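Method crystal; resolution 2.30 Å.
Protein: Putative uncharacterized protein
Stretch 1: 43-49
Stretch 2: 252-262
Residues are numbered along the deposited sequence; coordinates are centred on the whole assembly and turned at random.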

ATOM      1  N   VAL A  43     -11.293  -0.120 -11.356  1.00 23.69           N
ATOM      2  CA  VAL A  43     -10.204   0.348 -10.496  1.00 25.87           C
ATOM      3  C   VAL A  43      -8.996  -0.575 -10.582  1.00 21.31           C
ATOM      4  O   VAL A  43      -7.875  -0.128 -10.821  1.00 22.58           O
ATOM      5  CB  VAL A  43     -10.632   0.465  -9.018  1.00 29.61           C
ATOM      6  CG1 VAL A  43      -9.418   0.694  -8.132  1.00 31.55           C
ATOM      7  CG2 VAL A  43     -11.631   1.587  -8.838  1.00 28.08           C
ATOM      8  N   VAL A  44      -9.238  -1.864 -10.384  1.00 20.77           N
ATOM      9  CA  VAL A  44      -8.185  -2.870 -10.455  1.00 23.96           C
ATOM     10  C   VAL A  44      -7.488  -2.848 -11.819  1.00 26.06           C
ATOM     11  O   VAL A  44      -6.262  -2.907 -11.899  1.00 26.07           O
ATOM     12  CB  VAL A  44      -8.755  -4.277 -10.164  1.00 26.49           C
ATOM     13  CG1 VAL A  44      -7.740  -5.361 -10.496  1.00 27.23           C
ATOM     14  CG2 VAL A  44      -9.200  -4.377  -8.709  1.00 26.20           C
ATOM     15  N   SER A  45      -8.280  -2.745 -12.883  1.00 29.78           N
ATOM     16  CA  SER A  45      -7.754  -2.701 -14.247  1.00 29.81           C
ATOM     17  C   SER A  45      -6.854  -1.490 -14.465  1.00 27.91           C
ATOM     18  O   SER A  45      -5.731  -1.616 -14.957  1.00 27.20           O
ATOM     19  CB  SER A  45      -8.900  -2.682 -15.256  1.00 28.79           C
ATOM     20  OG  SER A  45      -9.815  -3.725 -14.975  1.00 38.38           O
ATOM     21  N   ALA A  46      -7.355  -0.319 -14.088  1.00 24.78           N
ATOM     22  CA  ALA A  46      -6.594   0.917 -14.212  1.00 26.71           C
ATOM     23  C   ALA A  46      -5.297   0.856 -13.407  1.00 28.02           C
ATOM     24  O   ALA A  46      -4.318   1.517 -13.745  1.00 30.09           O
ATOM     25  CB  ALA A  46      -7.441   2.108 -13.782  1.00 25.27           C
ATOM     26  N   SER A  47      -5.296   0.053 -12.346  1.00 27.20           N
ATOM     27  CA  SER A  47      -4.111  -0.100 -11.509  1.00 29.01           C
ATOM     28  C   SER A  47      -2.965  -0.809 -12.232  1.00 28.07           C
ATOM     29  O   SER A  47      -1.804  -0.428 -12.077  1.00 26.00           O
ATOM     30  CB  SER A  47      -4.453  -0.831 -10.209  1.00 30.54           C
ATOM     31  OG  SER A  47      -3.309  -0.947  -9.384  1.00 33.90           O
ATOM     32  N   PHE A  48      -3.285  -1.842 -13.010  1.00 26.95           N
ATOM     33  CA  PHE A  48      -2.266  -2.540 -13.792  1.00 26.59           C
ATOM     34  C   PHE A  48      -1.718  -1.628 -14.885  1.00 24.60           C
ATOM     35  O   PHE A  48      -0.523  -1.653 -15.187  1.00 24.48           O
ATOM     36  CB  PHE A  48      -2.822  -3.819 -14.429  1.00 30.64           C
ATOM     37  CG  PHE A  48      -3.085  -4.930 -13.451  1.00 34.68           C
ATOM     38  CD1 PHE A  48      -2.039  -5.680 -12.936  1.00 36.29           C
ATOM     39  CD2 PHE A  48      -4.380  -5.241 -13.065  1.00 34.41           C
ATOM     40  CE1 PHE A  48      -2.279  -6.708 -12.040  1.00 35.03           C
ATOM     41  CE2 PHE A  48      -4.624  -6.266 -12.170  1.00 34.85           C
ATOM     42  CZ  PHE A  48      -3.572  -7.000 -11.658  1.00 33.90           C
ATOM     43  N   LEU A  49      -2.604  -0.833 -15.479  1.00 20.80           N
ATOM     44  CA  LEU A  49      -2.213   0.122 -16.509  1.00 25.02           C
ATOM     45  C   LEU A  49      -1.206   1.113 -15.945  1.00 27.57           C
ATOM     46  O   LEU A  49      -0.175   1.385 -16.564  1.00 22.86           O
ATOM     47  CB  LEU A  49      -3.436   0.864 -17.056  1.00 25.19           C
ATOM     48  CG  LEU A  49      -4.489  -0.006 -17.749  1.00 32.71           C
ATOM     49  CD1 LEU A  49      -5.760   0.788 -18.035  1.00 30.57           C
ATOM     50  CD2 LEU A  49      -3.934  -0.621 -19.031  1.00 33.69           C
ATOM     51  N   LEU A 252      -8.538  -4.940  -0.048  1.00 44.81           N
ATOM     52  CA  LEU A 252      -8.261  -6.159  -0.799  1.00 45.73           C
ATOM     53  C   LEU A 252      -8.320  -5.864  -2.291  1.00 46.31           C
ATOM     54  O   LEU A 252      -7.497  -6.349  -3.064  1.00 48.51           O
ATOM     55  CB  LEU A 252      -9.259  -7.259  -0.436  1.00 48.21           C
ATOM     56  CG  LEU A 252      -8.818  -8.685  -0.775  1.00 53.86           C
ATOM     57  CD1 LEU A 252      -7.668  -9.125   0.124  1.00 54.03           C
ATOM     58  CD2 LEU A 252      -9.983  -9.659  -0.682  1.00 56.40           C
ATOM     59  N   ALA A 253      -9.286  -5.045  -2.688  1.00 42.76           N
ATOM     60  CA  ALA A 253      -9.428  -4.654  -4.083  1.00 45.40           C
ATOM     61  C   ALA A 253      -8.355  -3.652  -4.503  1.00 47.81           C
ATOM     62  O   ALA A 253      -8.047  -3.520  -5.688  1.00 51.22           O
ATOM     63  CB  ALA A 253     -10.815  -4.083  -4.332  1.00 45.74           C
ATOM     64  N   SER A 254      -7.791  -2.944  -3.528  1.00 45.56           N
ATOM     65  CA  SER A 254      -6.782  -1.928  -3.812  1.00 41.03           C
ATOM     66  C   SER A 254      -5.368  -2.511  -3.797  1.00 39.48           C
ATOM     67  O   SER A 254      -4.495  -2.053  -4.532  1.00 40.20           O
ATOM     68  CB  SER A 254      -6.886  -0.769  -2.810  1.00 37.45           C
ATOM     69  OG  SER A 254      -8.167  -0.157  -2.849  1.00 33.50           O
ATOM     70  N   GLU A 255      -5.150  -3.521  -2.958  1.00 33.43           N
ATOM     71  CA  GLU A 255      -3.823  -4.107  -2.794  1.00 33.62           C
ATOM     72  C   GLU A 255      -3.613  -5.345  -3.672  1.00 36.17           C
ATOM     73  O   GLU A 255      -2.493  -5.843  -3.793  1.00 41.30           O
ATOM     74  CB  GLU A 255      -3.567  -4.454  -1.323  1.00 35.70           C
ATOM     75  CG  GLU A 255      -3.756  -3.297  -0.344  1.00 37.61           C
ATOM     76  CD  GLU A 255      -2.637  -2.268  -0.402  1.00 41.47           C
ATOM     77  OE1 GLU A 255      -2.953  -1.060  -0.461  1.00 42.25           O
ATOM     78  OE2 GLU A 255      -1.449  -2.661  -0.373  1.00 36.81           O
ATOM     79  N   SER A 256      -4.688  -5.839  -4.280  1.00 30.48           N
ATOM     80  CA  SER A 256      -4.603  -7.000  -5.172  1.00 33.99           C
ATOM     81  C   SER A 256      -3.698  -6.837  -6.406  1.00 37.50           C
ATOM     82  O   SER A 256      -2.894  -7.727  -6.691  1.00 37.28           O
ATOM     83  CB  SER A 256      -5.998  -7.474  -5.598  1.00 38.01           C
ATOM     84  OG  SER A 256      -6.693  -8.045  -4.505  1.00 44.24           O
ATOM     85  N   PRO A 257      -3.839  -5.724  -7.159  1.00 37.72           N
ATOM     86  CA  PRO A 257      -2.968  -5.576  -8.332  1.00 38.06           C
ATOM     87  C   PRO A 257      -1.494  -5.558  -7.949  1.00 34.69           C
ATOM     88  O   PRO A 257      -0.660  -6.113  -8.665  1.00 33.63           O
ATOM     89  CB  PRO A 257      -3.374  -4.213  -8.898  1.00 37.38           C
ATOM     90  CG  PRO A 257      -4.787  -4.039  -8.460  1.00 38.46           C
ATOM     91  CD  PRO A 257      -4.841  -4.643  -7.090  1.00 36.32           C
ATOM     92  N   GLU A 258      -1.192  -4.925  -6.820  1.00 31.19           N
ATOM     93  CA  GLU A 258       0.163  -4.888  -6.285  1.00 37.15           C
ATOM     94  C   GLU A 258       0.650  -6.290  -5.927  1.00 37.18           C
ATOM     95  O   GLU A 258       1.806  -6.636  -6.167  1.00 37.01           O
ATOM     96  CB  GLU A 258       0.205  -3.998  -5.045  1.00 41.87           C
ATOM     97  CG  GLU A 258       1.494  -4.082  -4.255  1.00 46.87           C
ATOM     98  CD  GLU A 258       1.282  -3.759  -2.793  1.00 52.36           C
ATOM     99  OE1 GLU A 258       2.247  -3.341  -2.122  1.00 54.49           O
ATOM    100  OE2 GLU A 258       0.142  -3.931  -2.314  1.00 54.34           O
ATOM    101  N   LEU A 259      -0.242  -7.090  -5.350  1.00 37.92           N
ATOM    102  CA  LEU A 259       0.086  -8.458  -4.965  1.00 39.19           C
ATOM    103  C   LEU A 259       0.328  -9.342  -6.184  1.00 37.99           C
ATOM    104  O   LEU A 259       1.283 -10.116  -6.216  1.00 40.70           O
ATOM    105  CB  LEU A 259      -1.024  -9.053  -4.097  1.00 42.56           C
ATOM    106  CG  LEU A 259      -0.760  -9.114  -2.592  1.00 46.05           C
ATOM    107  CD1 LEU A 259       0.437 -10.007  -2.308  1.00 45.87           C
ATOM    108  CD2 LEU A 259      -0.545  -7.723  -2.008  1.00 47.60           C
ATOM    109  N   ILE A 260      -0.540  -9.220  -7.183  1.00 32.31           N
ATOM    110  CA  ILE A 260      -0.419  -9.995  -8.415  1.00 33.52           C
ATOM    111  C   ILE A 260       0.914  -9.749  -9.127  1.00 32.04           C
ATOM    112  O   ILE A 260       1.552 -10.686  -9.609  1.00 31.27           O
ATOM    113  CB  ILE A 260      -1.591  -9.698  -9.374  1.00 34.63           C
ATOM    114  CG1 ILE A 260      -2.905 -10.196  -8.770  1.00 36.50           C
ATOM    115  CG2 ILE A 260      -1.361 -10.349 -10.731  1.00 37.78           C
ATOM    116  CD1 ILE A 260      -4.128  -9.831  -9.588  1.00 38.04           C
ATOM    117  N   VAL A 261       1.334  -8.488  -9.187  1.00 28.82           N
ATOM    118  CA  VAL A 261       2.611  -8.148  -9.805  1.00 31.42           C
ATOM    119  C   VAL A 261       3.764  -8.727  -8.989  1.00 30.68           C
ATOM    120  O   VAL A 261       4.761  -9.192  -9.544  1.00 26.59           O
ATOM    121  CB  VAL A 261       2.775  -6.618  -9.979  1.00 34.09           C
ATOM    122  CG1 VAL A 261       4.203  -6.262 -10.381  1.00 31.56           C
ATOM    123  CG2 VAL A 261       1.776  -6.093 -11.007  1.00 34.09           C
ATOM    124  N   ALA A 262       3.614  -8.715  -7.668  1.00 32.23           N
ATOM    125  CA  ALA A 262       4.615  -9.304  -6.784  1.00 32.22           C
ATOM    126  C   ALA A 262       4.760 -10.805  -7.025  1.00 37.40           C
ATOM    127  O   ALA A 262       5.875 -11.315  -7.098  1.00 41.25           O
ATOM    128  CB  ALA A 262       4.276  -9.028  -5.329  1.00 29.83           C
TER

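The two helices run in broadly the same direction, their axes crossing at -36° and approaching to 9.0 Å. No hydrogen bond links them, so the contact, which buries 324 Å² in total, rests on side-chain packing centred on Pro257. The nearest CA pair across the interface joins Val44 CA to Pro257 CA, at 6.2 Å.

Pro257 directs its CA-to-CB bond toward the first helix, and its ring, puckered C-gamma exo, meets three residues there. Val44 CG1 lies 3.8 Å from Pro257 CG, Ser47 OG lies 3.3 Å from Pro257 CB, and Phe48 CZ lies 3.7 Å from Pro257 CA. Proline has no amide hydrogen to give to the preceding turn, and the helix is kinked here, with the N atoms of Pro257 and Glu258 both lacking that bond. Regular i to i-4 bonding is found again from Leu259 N to Glu255 O, at 3.0 Å.

The CA-to-CB bond of Phe48 points sideways to the second helix, but chi1 of -72° (m) and chi2 of -76° bring the ring nearer that helix. Pro257 CB sits over one face, 4.1 Å from the centroid of the Phe48 ring and 15° off the normal, which is the geometry of a CH-pi contact. Ile260 CD1 approaches near the ring plane, at the edge, 3.6 Å from Phe48 CZ. This reach comes from an m, t conformation (chi1 -66°, chi2 175°), whose t chi2 extends the chain to CD1. Val261, with chi1 of 169° (t), places Val261 CG2 4.2 Å from Phe48 CE1, a looser and oblique approach. The ring thus packs against residues from successive turns of the second helix.

The CA-to-CB bond of Val44 is also sideways. Its t rotamer (chi1 169°) puts CG1 near the proline ring while Val44 CG2 lies 3.3 Å from Ala253 O, a close carbon-to-oxygen contact. Val44 CG1 makes the closer approach to the proline, while Val44 CG2, which meets Ala253 O, still lies 4.4 Å from Pro257 CG.

The CA-to-CB bond of Ser47 points toward the second helix, and its t rotamer (chi1 -178°) extends OG to Pro257 CB. That partner is carbon, so the approach is van der Waals packing of a small side chain against the proline.

On the second helix, Ser256 turns its hydroxyl back along its own helix: with chi1 of -69° (m), Ser256 OG donates to Leu252 O at 2.4 Å, a very short bond. The same carbonyl, Leu252 O, accepts a weak bond from Ser256 N, at 3.1 Å. Ser256, whose CA-to-CB bond points sideways, takes almost no part in the interface.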